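Local coordinates for acetyltransferase (Agrobacterium tumefaciens, PDB 2FSR), which probably transfers an acetyl group from acetyl-coenzyme A to an acceptor substrate, as in other GNAT-family acetyltransferases, at residues T29-L37 with R126-L136; L109-W117 with N145-V153. One frame throughout, in Å; residues are numbered along the deposited sequence. Where two conformers were deposited one is given.

Interaction 1. Residues T29-L37 with R126-L136. With FMT (formic acid), chain B.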
ATOM      1  N   THR A  29      12.437   0.301  -6.112  1.00 11.34           N
ATOM      2  CA  THR A  29      11.532   0.506  -7.249  1.00 11.67           C
ATOM      3  C   THR A  29      11.280  -0.874  -7.846  1.00 11.69           C
ATOM      4  O   THR A  29      12.185  -1.483  -8.437  1.00 12.71           O
ATOM      5  CB  THR A  29      12.120   1.443  -8.317  1.00 11.28           C
ATOM      6  OG1 THR A  29      12.212   2.767  -7.791  1.00 12.35           O
ATOM      7  CG2 THR A  29      11.229   1.479  -9.585  1.00 12.46           C
ATOM      8  N   LEU A  30      10.059  -1.376  -7.654  1.00 11.26           N
ATOM      9  CA  LEU A  30       9.686  -2.704  -8.130  1.00 11.93           C
ATOM     10  C   LEU A  30       9.053  -2.614  -9.507  1.00 13.06           C
ATOM     11  O   LEU A  30       8.306  -1.667  -9.807  1.00 13.10           O
ATOM     12  CB  LEU A  30       8.718  -3.388  -7.161  1.00 11.39           C
ATOM     13  CG  LEU A  30       9.176  -3.448  -5.706  1.00 12.79           C
ATOM     14  CD1 LEU A  30       8.126  -4.142  -4.872  1.00 14.07           C
ATOM     15  CD2 LEU A  30      10.516  -4.165  -5.609  1.00 14.56           C
ATOM     16  N   ARG A  31       9.374  -3.602 -10.332  0.50 13.33           N
ATOM     17  CA  ARG A  31       8.759  -3.738 -11.633  0.50 13.91           C
ATOM     18  C   ARG A  31       7.875  -4.970 -11.673  0.50 13.64           C
ATOM     19  O   ARG A  31       8.239  -6.054 -11.198  0.50 13.51           O
ATOM     20  CB  ARG A  31       9.814  -3.778 -12.732  0.50 14.39           C
ATOM     21  CG  ARG A  31      10.448  -2.422 -13.004  0.50 16.68           C
ATOM     22  CD  ARG A  31      10.438  -2.094 -14.489  0.50 19.55           C
ATOM     23  NE  ARG A  31       9.245  -1.340 -14.891  0.50 22.34           N
ATOM     24  CZ  ARG A  31       8.061  -1.871 -15.193  0.50 22.35           C
ATOM     25  NH1 ARG A  31       7.066  -1.080 -15.548  0.50 24.40           N
ATOM     26  NH2 ARG A  31       7.856  -3.179 -15.142  0.50 24.06           N
ATOM     27  N   THR A  32       6.682  -4.781 -12.211  1.00 12.78           N
ATOM     28  CA  THR A  32       5.793  -5.893 -12.459  1.00 13.74           C
ATOM     29  C   THR A  32       5.565  -5.999 -13.973  1.00 13.73           C
ATOM     30  O   THR A  32       6.219  -5.297 -14.759  1.00 13.65           O
ATOM     31  CB  THR A  32       4.457  -5.750 -11.682  1.00 14.37           C
ATOM     32  OG1 THR A  32       3.627  -4.742 -12.271  1.00 14.65           O
ATOM     33  CG2 THR A  32       4.716  -5.387 -10.213  1.00 15.10           C
ATOM     34  N   GLU A  33       4.645  -6.865 -14.373  0.60 13.63           N
ATOM     35  CA  GLU A  33       4.347  -7.054 -15.789  0.60 14.16           C
ATOM     36  C   GLU A  33       4.014  -5.709 -16.424  0.60 13.01           C
ATOM     37  O   GLU A  33       4.611  -5.326 -17.436  0.60 12.81           O
ATOM     38  CB  GLU A  33       3.181  -8.025 -15.933  0.60 14.00           C
ATOM     39  CG  GLU A  33       2.606  -8.162 -17.343  0.60 16.38           C
ATOM     40  CD  GLU A  33       1.449  -9.144 -17.375  0.60 16.89           C
ATOM     41  OE1 GLU A  33       1.616 -10.282 -16.880  0.60 23.07           O
ATOM     42  OE2 GLU A  33       0.370  -8.777 -17.887  0.60 21.65           O
ATOM     43  N   ARG A  34       3.091  -4.982 -15.791  1.00 12.05           N
ATOM     44  CA  ARG A  34       2.533  -3.764 -16.370  1.00 11.58           C
ATOM     45  C   ARG A  34       2.874  -2.491 -15.605  1.00 11.63           C
ATOM     46  O   ARG A  34       2.577  -1.393 -16.074  1.00 12.61           O
ATOM     47  CB  ARG A  34       1.008  -3.890 -16.479  1.00 11.12           C
ATOM     48  CG  ARG A  34       0.570  -5.007 -17.432  1.00 12.04           C
ATOM     49  CD  ARG A  34      -0.927  -5.110 -17.493  1.00 13.36           C
ATOM     50  NE  ARG A  34      -1.476  -5.484 -16.187  1.00 13.46           N
ATOM     51  CZ  ARG A  34      -2.772  -5.544 -15.896  1.00 13.98           C
ATOM     52  NH1 ARG A  34      -3.698  -5.266 -16.820  1.00 14.63           N
ATOM     53  NH2 ARG A  34      -3.140  -5.871 -14.670  1.00 13.54           N
ATOM     54  N   LEU A  35       3.471  -2.631 -14.417  1.00 10.63           N
ATOM     55  CA  LEU A  35       3.582  -1.477 -13.506  1.00 10.39           C
ATOM     56  C   LEU A  35       4.985  -1.222 -13.000  1.00 10.61           C
ATOM     57  O   LEU A  35       5.826  -2.119 -12.969  1.00 11.38           O
ATOM     58  CB  LEU A  35       2.666  -1.666 -12.286  1.00  9.66           C
ATOM     59  CG  LEU A  35       1.208  -2.084 -12.542  1.00  9.68           C
ATOM     60  CD1 LEU A  35       0.544  -2.543 -11.243  1.00  9.77           C
ATOM     61  CD2 LEU A  35       0.449  -0.949 -13.239  1.00 10.96           C
ATOM     62  N   THR A  36       5.219   0.019 -12.602  1.00  9.93           N
ATOM     63  CA  THR A  36       6.441   0.376 -11.874  1.00 10.16           C
ATOM     64  C   THR A  36       5.973   0.891 -10.511  1.00  9.83           C
ATOM     65  O   THR A  36       5.086   1.762 -10.440  1.00 10.75           O
ATOM     66  CB  THR A  36       7.267   1.448 -12.612  1.00 10.60           C
ATOM     67  OG1 THR A  36       7.710   0.918 -13.876  1.00 12.36           O
ATOM     68  CG2 THR A  36       8.504   1.855 -11.794  1.00 11.85           C
ATOM     69  N   LEU A  37       6.521   0.312  -9.437  1.00  9.51           N
ATOM     70  CA  LEU A  37       6.122   0.679  -8.071  1.00  9.18           C
ATOM     71  C   LEU A  37       7.299   1.405  -7.474  1.00  9.16           C
ATOM     72  O   LEU A  37       8.325   0.782  -7.222  1.00 10.10           O
ATOM     73  CB  LEU A  37       5.775  -0.577  -7.253  1.00  8.56           C
ATOM     74  CG  LEU A  37       4.854  -1.586  -7.954  1.00  9.96           C
ATOM     75  CD1 LEU A  37       4.545  -2.748  -7.032  1.00 10.37           C
ATOM     76  CD2 LEU A  37       3.563  -0.943  -8.442  1.00 10.24           C
ATOM     77  N   ARG A 126      -8.920  -3.401 -14.361  0.50 13.52           N
ATOM     78  CA  ARG A 126      -7.856  -3.902 -15.221  0.50 13.01           C
ATOM     79  C   ARG A 126      -6.856  -4.751 -14.432  0.50 12.56           C
ATOM     80  O   ARG A 126      -5.771  -5.063 -14.926  0.50 12.74           O
ATOM     81  CB  ARG A 126      -7.149  -2.731 -15.918  0.50 13.06           C
ATOM     82  CG  ARG A 126      -8.086  -1.833 -16.746  0.50 12.93           C
ATOM     83  CD  ARG A 126      -7.403  -0.517 -17.091  0.50 10.33           C
ATOM     84  NE  ARG A 126      -8.167   0.408 -17.943  0.50  9.17           N
ATOM     85  CZ  ARG A 126      -9.164   1.194 -17.541  0.50 10.39           C
ATOM     86  NH1 ARG A 126      -9.615   1.157 -16.294  0.50 11.50           N
ATOM     87  NH2 ARG A 126      -9.729   2.026 -18.414  0.50 11.29           N
ATOM     88  N   GLY A 127      -7.231  -5.114 -13.206  1.00 12.63           N
ATOM     89  CA  GLY A 127      -6.384  -5.949 -12.338  1.00 12.12           C
ATOM     90  C   GLY A 127      -5.142  -5.249 -11.781  1.00 11.60           C
ATOM     91  O   GLY A 127      -4.239  -5.911 -11.260  1.00 12.09           O
ATOM     92  N   TYR A 128      -5.094  -3.920 -11.847  1.00 11.03           N
ATOM     93  CA  TYR A 128      -3.887  -3.206 -11.383  1.00 10.43           C
ATOM     94  C   TYR A 128      -3.661  -3.308  -9.885  1.00 10.44           C
ATOM     95  O   TYR A 128      -2.522  -3.473  -9.445  1.00 10.85           O
ATOM     96  CB  TYR A 128      -3.920  -1.725 -11.766  1.00 10.13           C
ATOM     97  CG  TYR A 128      -3.853  -1.468 -13.256  1.00 10.30           C
ATOM     98  CD1 TYR A 128      -3.101  -2.285 -14.108  1.00 10.42           C
ATOM     99  CD2 TYR A 128      -4.490  -0.351 -13.794  1.00 10.28           C
ATOM    100  CE1 TYR A 128      -3.038  -2.026 -15.482  1.00 10.54           C
ATOM    101  CE2 TYR A 128      -4.428  -0.087 -15.153  1.00  9.58           C
ATOM    102  CZ  TYR A 128      -3.699  -0.910 -15.977  1.00  9.40           C
ATOM    103  OH  TYR A 128      -3.643  -0.617 -17.325  1.00 12.70           O
ATOM    104  N   ALA A 129      -4.727  -3.194  -9.102  1.00 10.09           N
ATOM    105  CA  ALA A 129      -4.571  -3.235  -7.644  1.00 10.33           C
ATOM    106  C   ALA A 129      -4.022  -4.594  -7.218  1.00 10.65           C
ATOM    107  O   ALA A 129      -3.057  -4.667  -6.438  1.00 10.35           O
ATOM    108  CB  ALA A 129      -5.881  -2.902  -6.928  1.00  9.93           C
ATOM    109  N   ALA A 130      -4.602  -5.675  -7.743  1.00  9.52           N
ATOM    110  CA  ALA A 130      -4.127  -7.026  -7.408  1.00 10.35           C
ATOM    111  C   ALA A 130      -2.672  -7.226  -7.847  1.00 10.29           C
ATOM    112  O   ALA A 130      -1.874  -7.824  -7.109  1.00 11.66           O
ATOM    113  CB  ALA A 130      -5.038  -8.092  -8.006  1.00 10.85           C
ATOM    114  N   GLU A 131      -2.316  -6.709  -9.028  1.00  9.97           N
ATOM    115  CA  GLU A 131      -0.965  -6.885  -9.550  1.00 10.04           C
ATOM    116  C   GLU A 131       0.045  -6.184  -8.654  1.00  9.96           C
ATOM    117  O   GLU A 131       1.103  -6.753  -8.322  1.00  9.62           O
ATOM    118  CB  GLU A 131      -0.859  -6.377 -11.001  1.00  9.92           C
ATOM    119  CG  GLU A 131       0.525  -6.537 -11.612  1.00  9.97           C
ATOM    120  CD  GLU A 131       0.577  -6.153 -13.094  1.00 11.42           C
ATOM    121  OE1 GLU A 131      -0.438  -6.372 -13.792  1.00 14.76           O
ATOM    122  OE2 GLU A 131       1.627  -5.682 -13.561  1.00 11.35           O
ATOM    123  N   ALA A 132      -0.276  -4.950  -8.254  1.00  9.51           N
ATOM    124  CA  ALA A 132       0.601  -4.199  -7.351  1.00  9.43           C
ATOM    125  C   ALA A 132       0.682  -4.866  -5.981  1.00 10.26           C
ATOM    126  O   ALA A 132       1.788  -4.986  -5.402  1.00 10.05           O
ATOM    127  CB  ALA A 132       0.124  -2.750  -7.231  1.00  9.69           C
ATOM    128  N   ALA A 133      -0.466  -5.328  -5.484  1.00  9.63           N
ATOM    129  CA  ALA A 133      -0.536  -5.972  -4.153  1.00 10.47           C
ATOM    130  C   ALA A 133       0.278  -7.265  -4.113  1.00 10.67           C
ATOM    131  O   ALA A 133       1.001  -7.515  -3.141  1.00 11.34           O
ATOM    132  CB  ALA A 133      -1.979  -6.237  -3.752  1.00 10.85           C
ATOM    133  N   VAL A 134       0.158  -8.091  -5.147  1.00 11.10           N
ATOM    134  CA  VAL A 134       0.933  -9.340  -5.216  1.00 11.73           C
ATOM    135  C   VAL A 134       2.426  -9.042  -5.166  1.00 11.59           C
ATOM    136  O   VAL A 134       3.185  -9.723  -4.442  1.00 12.04           O
ATOM    137  CB  VAL A 134       0.585 -10.147  -6.502  1.00 12.09           C
ATOM    138  CG1 VAL A 134       1.675 -11.168  -6.835  1.00 13.47           C
ATOM    139  CG2 VAL A 134      -0.791 -10.815  -6.355  1.00 11.96           C
ATOM    140  N   ALA A 135       2.862  -8.032  -5.918  1.00 11.21           N
ATOM    141  CA  ALA A 135       4.280  -7.691  -5.999  1.00 11.26           C
ATOM    142  C   ALA A 135       4.811  -7.246  -4.653  1.00 11.63           C
ATOM    143  O   ALA A 135       5.861  -7.722  -4.211  1.00 11.47           O
ATOM    144  CB  ALA A 135       4.526  -6.621  -7.063  1.00 12.17           C
ATOM    145  N   LEU A 136       4.095  -6.344  -3.982  1.00 10.47           N
ATOM    146  CA  LEU A 136       4.615  -5.850  -2.701  1.00 11.47           C
ATOM    147  C   LEU A 136       4.468  -6.885  -1.591  1.00 11.32           C
ATOM    148  O   LEU A 136       5.350  -7.002  -0.731  1.00 11.39           O
ATOM    149  CB  LEU A 136       3.961  -4.520  -2.311  1.00 10.57           C
ATOM    150  CG  LEU A 136       4.629  -3.802  -1.138  1.00 12.26           C
ATOM    151  CD1 LEU A 136       6.109  -3.477  -1.388  1.00 12.41           C
ATOM    152  CD2 LEU A 136       3.837  -2.542  -0.757  1.00 11.41           C
TER
HETATM  153  C   FMT B 301      -4.801   2.267 -17.491  1.00 24.12           C
HETATM  154  O1  FMT B 301      -5.850   2.766 -17.066  1.00 23.73           O
HETATM  155  O2  FMT B 301      -4.668   1.511 -18.468  1.00 23.86           O

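Interaction 2. Residues L109-W117 with N145-V153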
ATOM      1  N   LEU A 109      -0.562   3.199  14.753  1.00  7.78           N
ATOM      2  CA  LEU A 109      -1.942   3.229  14.275  1.00  9.21           C
ATOM      3  C   LEU A 109      -2.356   1.920  13.618  1.00  9.85           C
ATOM      4  O   LEU A 109      -3.504   1.778  13.224  1.00 10.70           O
ATOM      5  CB  LEU A 109      -2.146   4.398  13.303  1.00  8.97           C
ATOM      6  CG  LEU A 109      -1.707   5.779  13.787  1.00  9.74           C
ATOM      7  CD1 LEU A 109      -2.089   6.821  12.727  1.00 11.32           C
ATOM      8  CD2 LEU A 109      -2.339   6.090  15.119  1.00 11.58           C
ATOM      9  N   PHE A 110      -1.419   0.978  13.537  1.00  9.13           N
ATOM     10  CA  PHE A 110      -1.681  -0.326  12.880  1.00  9.38           C
ATOM     11  C   PHE A 110      -1.312  -1.484  13.798  1.00  9.27           C
ATOM     12  O   PHE A 110      -0.127  -1.716  14.053  1.00 10.50           O
ATOM     13  CB  PHE A 110      -0.874  -0.420  11.585  1.00  9.95           C
ATOM     14  CG  PHE A 110      -1.343   0.518  10.528  1.00 10.22           C
ATOM     15  CD1 PHE A 110      -2.256   0.103   9.557  1.00 11.12           C
ATOM     16  CD2 PHE A 110      -0.895   1.844  10.510  1.00 10.89           C
ATOM     17  CE1 PHE A 110      -2.721   1.000   8.586  1.00 10.98           C
ATOM     18  CE2 PHE A 110      -1.365   2.746   9.537  1.00  9.26           C
ATOM     19  CZ  PHE A 110      -2.258   2.320   8.576  1.00 11.45           C
ATOM     20  N   PRO A 111      -2.323  -2.213  14.312  1.00  9.22           N
ATOM     21  CA  PRO A 111      -1.988  -3.319  15.245  1.00  9.33           C
ATOM     22  C   PRO A 111      -1.084  -4.414  14.672  1.00  9.64           C
ATOM     23  O   PRO A 111      -0.346  -5.048  15.426  1.00 10.01           O
ATOM     24  CB  PRO A 111      -3.364  -3.890  15.618  1.00 10.29           C
ATOM     25  CG  PRO A 111      -4.317  -2.752  15.383  1.00 10.61           C
ATOM     26  CD  PRO A 111      -3.777  -1.993  14.210  1.00  9.66           C
ATOM     27  N   GLU A 112      -1.156  -4.642  13.356  1.00  8.74           N
ATOM     28  CA  GLU A 112      -0.261  -5.536  12.647  1.00  8.53           C
ATOM     29  C   GLU A 112       0.166  -4.872  11.339  1.00  8.45           C
ATOM     30  O   GLU A 112      -0.514  -3.936  10.877  1.00  8.44           O
ATOM     31  CB  GLU A 112      -0.988  -6.854  12.353  1.00  8.55           C
ATOM     32  CG  GLU A 112      -1.300  -7.658  13.635  1.00  9.58           C
ATOM     33  CD  GLU A 112      -1.869  -9.043  13.338  1.00  9.30           C
ATOM     34  OE1 GLU A 112      -3.107  -9.151  13.216  1.00  9.76           O
ATOM     35  OE2 GLU A 112      -1.064  -9.989  13.194  1.00 12.55           O
ATOM     36  N   LYS A 113       1.270  -5.354  10.762  1.00  7.43           N
ATOM     37  CA  LYS A 113       1.749  -4.848   9.448  1.00  7.63           C
ATOM     38  C   LYS A 113       0.670  -5.077   8.406  1.00  7.84           C
ATOM     39  O   LYS A 113       0.153  -6.180   8.274  1.00  8.02           O
ATOM     40  CB  LYS A 113       3.085  -5.467   9.045  1.00  8.19           C
ATOM     41  CG  LYS A 113       4.240  -5.070   9.968  1.00  7.36           C
ATOM     42  CD  LYS A 113       5.562  -5.625   9.468  1.00  8.50           C
ATOM     43  CE  LYS A 113       6.707  -5.301  10.416  1.00  8.01           C
ATOM     44  NZ  LYS A 113       7.018  -3.839  10.517  1.00  7.87           N
ATOM     45  N   GLU A 114       0.328  -4.026   7.676  1.00  7.74           N
ATOM     46  CA  GLU A 114      -0.918  -3.968   6.897  1.00  7.87           C
ATOM     47  C   GLU A 114      -0.679  -3.545   5.454  1.00  8.10           C
ATOM     48  O   GLU A 114      -0.035  -2.520   5.198  1.00  8.62           O
ATOM     49  CB  GLU A 114      -1.930  -3.017   7.561  1.00  8.79           C
ATOM     50  CG  GLU A 114      -3.366  -3.193   7.047  1.00  9.35           C
ATOM     51  CD  GLU A 114      -3.818  -2.126   6.113  1.00 14.45           C
ATOM     52  OE1 GLU A 114      -3.002  -1.230   5.763  1.00 13.81           O
ATOM     53  OE2 GLU A 114      -5.020  -2.152   5.777  1.00 12.95           O
ATOM     54  N   LEU A 115      -1.207  -4.333   4.524  1.00  7.39           N
ATOM     55  CA  LEU A 115      -1.123  -4.071   3.091  1.00  7.58           C
ATOM     56  C   LEU A 115      -2.363  -3.299   2.632  1.00  8.26           C
ATOM     57  O   LEU A 115      -3.498  -3.725   2.876  1.00  7.61           O
ATOM     58  CB  LEU A 115      -1.035  -5.412   2.333  1.00  7.93           C
ATOM     59  CG  LEU A 115      -0.885  -5.410   0.801  1.00  7.72           C
ATOM     60  CD1 LEU A 115       0.463  -4.867   0.383  1.00  8.71           C
ATOM     61  CD2 LEU A 115      -1.073  -6.827   0.238  1.00  7.49           C
ATOM     62  N   GLY A 116      -2.144  -2.146   1.996  1.00  7.92           N
ATOM     63  CA  GLY A 116      -3.270  -1.366   1.478  1.00  8.70           C
ATOM     64  C   GLY A 116      -3.006  -0.859   0.084  1.00  7.94           C
ATOM     65  O   GLY A 116      -1.867  -0.790  -0.357  1.00  8.87           O
ATOM     66  N   TRP A 117      -4.078  -0.514  -0.623  1.00  8.28           N
ATOM     67  CA  TRP A 117      -3.936  -0.043  -2.013  1.00  8.70           C
ATOM     68  C   TRP A 117      -5.049   0.924  -2.345  1.00  8.85           C
ATOM     69  O   TRP A 117      -6.104   0.924  -1.711  1.00  8.79           O
ATOM     70  CB  TRP A 117      -3.980  -1.209  -3.033  1.00  9.28           C
ATOM     71  CG  TRP A 117      -5.187  -2.085  -2.842  1.00  9.55           C
ATOM     72  CD1 TRP A 117      -6.436  -1.911  -3.382  1.00 10.91           C
ATOM     73  CD2 TRP A 117      -5.267  -3.254  -2.025  1.00  9.21           C
ATOM     74  NE1 TRP A 117      -7.290  -2.892  -2.932  1.00 11.38           N
ATOM     75  CE2 TRP A 117      -6.594  -3.738  -2.107  1.00 10.04           C
ATOM     76  CE3 TRP A 117      -4.346  -3.938  -1.222  1.00  9.86           C
ATOM     77  CZ2 TRP A 117      -7.022  -4.871  -1.410  1.00 11.08           C
ATOM     78  CZ3 TRP A 117      -4.770  -5.064  -0.540  1.00 10.24           C
ATOM     79  CH2 TRP A 117      -6.094  -5.517  -0.630  1.00 11.18           C
ATOM     80  N   ASN A 145      10.972 -11.317   5.093  0.60 16.04           N
ATOM     81  CA  ASN A 145      10.664 -12.537   5.836  0.60 16.13           C
ATOM     82  C   ASN A 145       9.526 -12.357   6.850  0.60 16.10           C
ATOM     83  O   ASN A 145       9.522 -12.996   7.908  0.60 15.76           O
ATOM     84  CB  ASN A 145      11.928 -13.073   6.530  0.60 15.96           C
ATOM     85  CG  ASN A 145      12.992 -13.513   5.545  0.60 17.00           C
ATOM     86  OD1 ASN A 145      12.865 -14.563   4.918  0.60 20.04           O
ATOM     87  ND2 ASN A 145      14.051 -12.727   5.411  0.60 18.48           N
ATOM     88  N   LEU A 146       8.548 -11.508   6.518  1.00 16.50           N
ATOM     89  CA  LEU A 146       7.453 -11.230   7.447  1.00 17.27           C
ATOM     90  C   LEU A 146       6.696 -12.523   7.732  1.00 18.05           C
ATOM     91  O   LEU A 146       6.425 -13.288   6.796  1.00 19.15           O
ATOM     92  CB  LEU A 146       6.492 -10.176   6.901  1.00 16.64           C
ATOM     93  CG  LEU A 146       6.982  -8.765   6.585  1.00 16.74           C
ATOM     94  CD1 LEU A 146       5.774  -7.885   6.257  1.00 15.73           C
ATOM     95  CD2 LEU A 146       7.788  -8.158   7.719  1.00 17.72           C
ATOM     96  N   PRO A 147       6.403 -12.785   9.021  1.00 18.54           N
ATOM     97  CA  PRO A 147       5.633 -13.956   9.448  1.00 18.89           C
ATOM     98  C   PRO A 147       4.142 -13.905   9.102  1.00 18.21           C
ATOM     99  O   PRO A 147       3.496 -14.954   9.063  1.00 19.14           O
ATOM    100  CB  PRO A 147       5.840 -13.987  10.964  1.00 18.92           C
ATOM    101  CG  PRO A 147       6.180 -12.591  11.351  1.00 19.84           C
ATOM    102  CD  PRO A 147       6.883 -11.984  10.161  1.00 19.08           C
ATOM    103  N   THR A 148       3.607 -12.707   8.859  1.00 16.58           N
ATOM    104  CA  THR A 148       2.203 -12.534   8.465  1.00 15.27           C
ATOM    105  C   THR A 148       2.021 -11.143   7.877  1.00 13.86           C
ATOM    106  O   THR A 148       2.924 -10.312   7.951  1.00 12.86           O
ATOM    107  CB  THR A 148       1.210 -12.756   9.663  1.00 15.00           C
ATOM    108  OG1 THR A 148      -0.141 -12.837   9.171  1.00 14.40           O
ATOM    109  CG2 THR A 148       1.298 -11.635  10.698  1.00 15.58           C
ATOM    110  N   LEU A 149       0.842 -10.900   7.325  1.00 12.83           N
ATOM    111  CA  LEU A 149       0.480  -9.599   6.766  1.00 11.50           C
ATOM    112  C   LEU A 149      -1.052  -9.536   6.750  1.00 10.03           C
ATOM    113  O   LEU A 149      -1.716 -10.574   6.560  1.00  9.62           O
ATOM    114  CB  LEU A 149       1.041  -9.506   5.350  1.00 12.75           C
ATOM    115  CG  LEU A 149       1.122  -8.180   4.632  1.00 12.98           C
ATOM    116  CD1 LEU A 149       1.938  -7.100   5.395  1.00 12.47           C
ATOM    117  CD2 LEU A 149       1.740  -8.451   3.250  1.00 12.63           C
ATOM    118  N   VAL A 150      -1.626  -8.355   6.988  1.00  8.48           N
ATOM    119  CA  VAL A 150      -3.096  -8.204   7.013  1.00  7.65           C
ATOM    120  C   VAL A 150      -3.542  -7.055   6.117  1.00  8.71           C
ATOM    121  O   VAL A 150      -2.729  -6.262   5.684  1.00  8.40           O
ATOM    122  CB  VAL A 150      -3.670  -7.984   8.436  1.00  7.41           C
ATOM    123  CG1 VAL A 150      -3.312  -9.149   9.361  1.00  7.19           C
ATOM    124  CG2 VAL A 150      -3.150  -6.684   9.016  1.00  9.57           C
ATOM    125  N   SER A 151      -4.840  -6.989   5.845  1.00  8.49           N
ATOM    126  CA  SER A 151      -5.465  -5.771   5.314  1.00  8.64           C
ATOM    127  C   SER A 151      -6.707  -5.447   6.131  1.00 10.01           C
ATOM    128  O   SER A 151      -7.534  -6.335   6.383  1.00 10.09           O
ATOM    129  CB  SER A 151      -5.863  -5.961   3.847  1.00  8.67           C
ATOM    130  OG  SER A 151      -4.760  -6.098   2.991  1.00  8.06           O
ATOM    131  N   TYR A 152      -6.857  -4.181   6.542  1.00 10.74           N
ATOM    132  CA  TYR A 152      -8.077  -3.714   7.230  1.00 11.81           C
ATOM    133  C   TYR A 152      -9.039  -3.204   6.168  1.00 13.66           C
ATOM    134  O   TYR A 152      -8.686  -2.304   5.394  1.00 14.92           O
ATOM    135  CB  TYR A 152      -7.767  -2.615   8.275  1.00 11.99           C
ATOM    136  CG  TYR A 152      -6.739  -3.098   9.285  1.00 11.86           C
ATOM    137  CD1 TYR A 152      -6.970  -4.248  10.036  1.00 14.07           C
ATOM    138  CD2 TYR A 152      -5.532  -2.426   9.474  1.00 11.73           C
ATOM    139  CE1 TYR A 152      -6.023  -4.716  10.946  1.00 11.90           C
ATOM    140  CE2 TYR A 152      -4.584  -2.887  10.391  1.00  9.75           C
ATOM    141  CZ  TYR A 152      -4.834  -4.032  11.113  1.00 11.44           C
ATOM    142  OH  TYR A 152      -3.914  -4.516  12.006  1.00 10.40           O
ATOM    143  N   VAL A 153     -10.238  -3.782   6.134  1.00 14.02           N
ATOM    144  CA  VAL A 153     -11.219  -3.462   5.080  1.00 16.28           C
ATOM    145  C   VAL A 153     -12.592  -3.232   5.717  1.00 17.29           C
ATOM    146  O   VAL A 153     -13.045  -4.047   6.512  1.00 18.46           O
ATOM    147  CB  VAL A 153     -11.317  -4.636   4.040  1.00 15.68           C
ATOM    148  CG1 VAL A 153     -12.348  -4.330   2.932  1.00 16.37           C
ATOM    149  CG2 VAL A 153      -9.971  -4.958   3.429  1.00 16.56           C
TER
HETATM  150  O   HOH W   1      -4.508  -6.950  12.724  1.00 11.41           O

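Interaction 1. Residues T29-L37 with R126-L136
The guanidinium of Arg-34 has Tyr-128 CE1 over the centre of one face, the ring plane inclined by 53°, while two oxygens lie at its edges with Gly-127 beside them. Along one edge NE and NH2 both reach Glu-131 OE1, in a salt bridge (NE to OE1 2.8 Å); carboxylate and guanidinium are nearly coplanar, 21° apart. End-on, NH1 and NH2 converge on the backbone O of Arg-126, each 2.8 Å from it and near the guanidinium plane, which fixes the rotation of the group. The ring of Tyr-128 has Arg-126 CB over one face and a formic acid carbon at its edge, and its OH donates to O2 of this probable crystallisation additive, whose O1 lies over one face of the Arg-126 guanidinium.

Glu-131 reaches across because its CG lies anti to the backbone N (chi1 -180°) and the chain stays extended. Its OE2 is gripped twice: Arg-34 N uses the syn lone pair, and Thr-32 OG1, 2.6 Å from OE2, the anti one. One carboxylate thereby ties the turn of a beta hairpin. Beyond it Thr-32 CG2 presses tightly on Ala-135 CB at 3.4 Å, and Leu-35 CD1 and Leu-37 CD2 both rest on Ala-132 CB.

The hairpin of strands 30-31 and 35-38 lies across helix 128-143, which packs on strands 87-92, 97-105 and 114-119 through Ile-90, Ile-102 and Leu-115.

Interaction 2. Residues L109-W117 with N145-V153
Tyr-152 and Glu-114 cross at a slant with ring and carboxylate planes only 10° apart, Glu-114 CG lying 3.3 Å from Tyr-152 CD2. The bend at chi2 (-104°) turns the carboxylate so that OE2 accepts the backbone N of Tyr-152 at 2.8 Å through its anti lone pair, while OE1 is held by Asn-105. Phe-110 CD1 meets the ring of Tyr-152 at its edge. The Tyr-152 OH accepts from Glu-112 N at 3.1 Å, with Pro-111 CD beside it, and donates to a water that in turn donates to Glu-112 OE1, the oxygen salt-bridged to Arg-186.

The backbones run broadly parallel but splay by 50°. They share one bridge, Glu-114 with Val-150, formed by Val-150 N to Lys-113 O (3.1 Å) and Leu-115 N to Val-150 O (2.7 Å). Such a parting of neighbouring parallel strands is the hallmark of the GNAT fold, whose relatives seat acetyl-coenzyme A in the resulting V.

On the other side of strand 149-153 from Tyr-152, Ser-151 OG donates to Leu-115 O at 2.7 Å and also pairs with Tyr-187 OH. Leu-149 CG packs against Leu-115 CB, and Leu-146 crosses the Lys-113 chain at about a right angle.

In the fold
Interactions 1 and 2 have centres about 18 Å apart and are joined by helix 128-143. Along the chain their segments alternate: 29-37, 109-117, 126-136, 145-153. Strand 114-119, the helix and strand 149-153 follow one another as a beta-alpha-beta unit, so the helix that receives the N-terminal hairpin in interaction 1 is also the connection between the two strands of interaction 2. Direct packing links them where Ala-129 CB lies 3.7 Å from Trp-117 CD1. Interaction 1 stands at one edge of the five-stranded sheet and interaction 2 at the other, where the three-stranded sheet joins it, consistent with a GNAT core in which this helix covers the sheet and links the two parting strands.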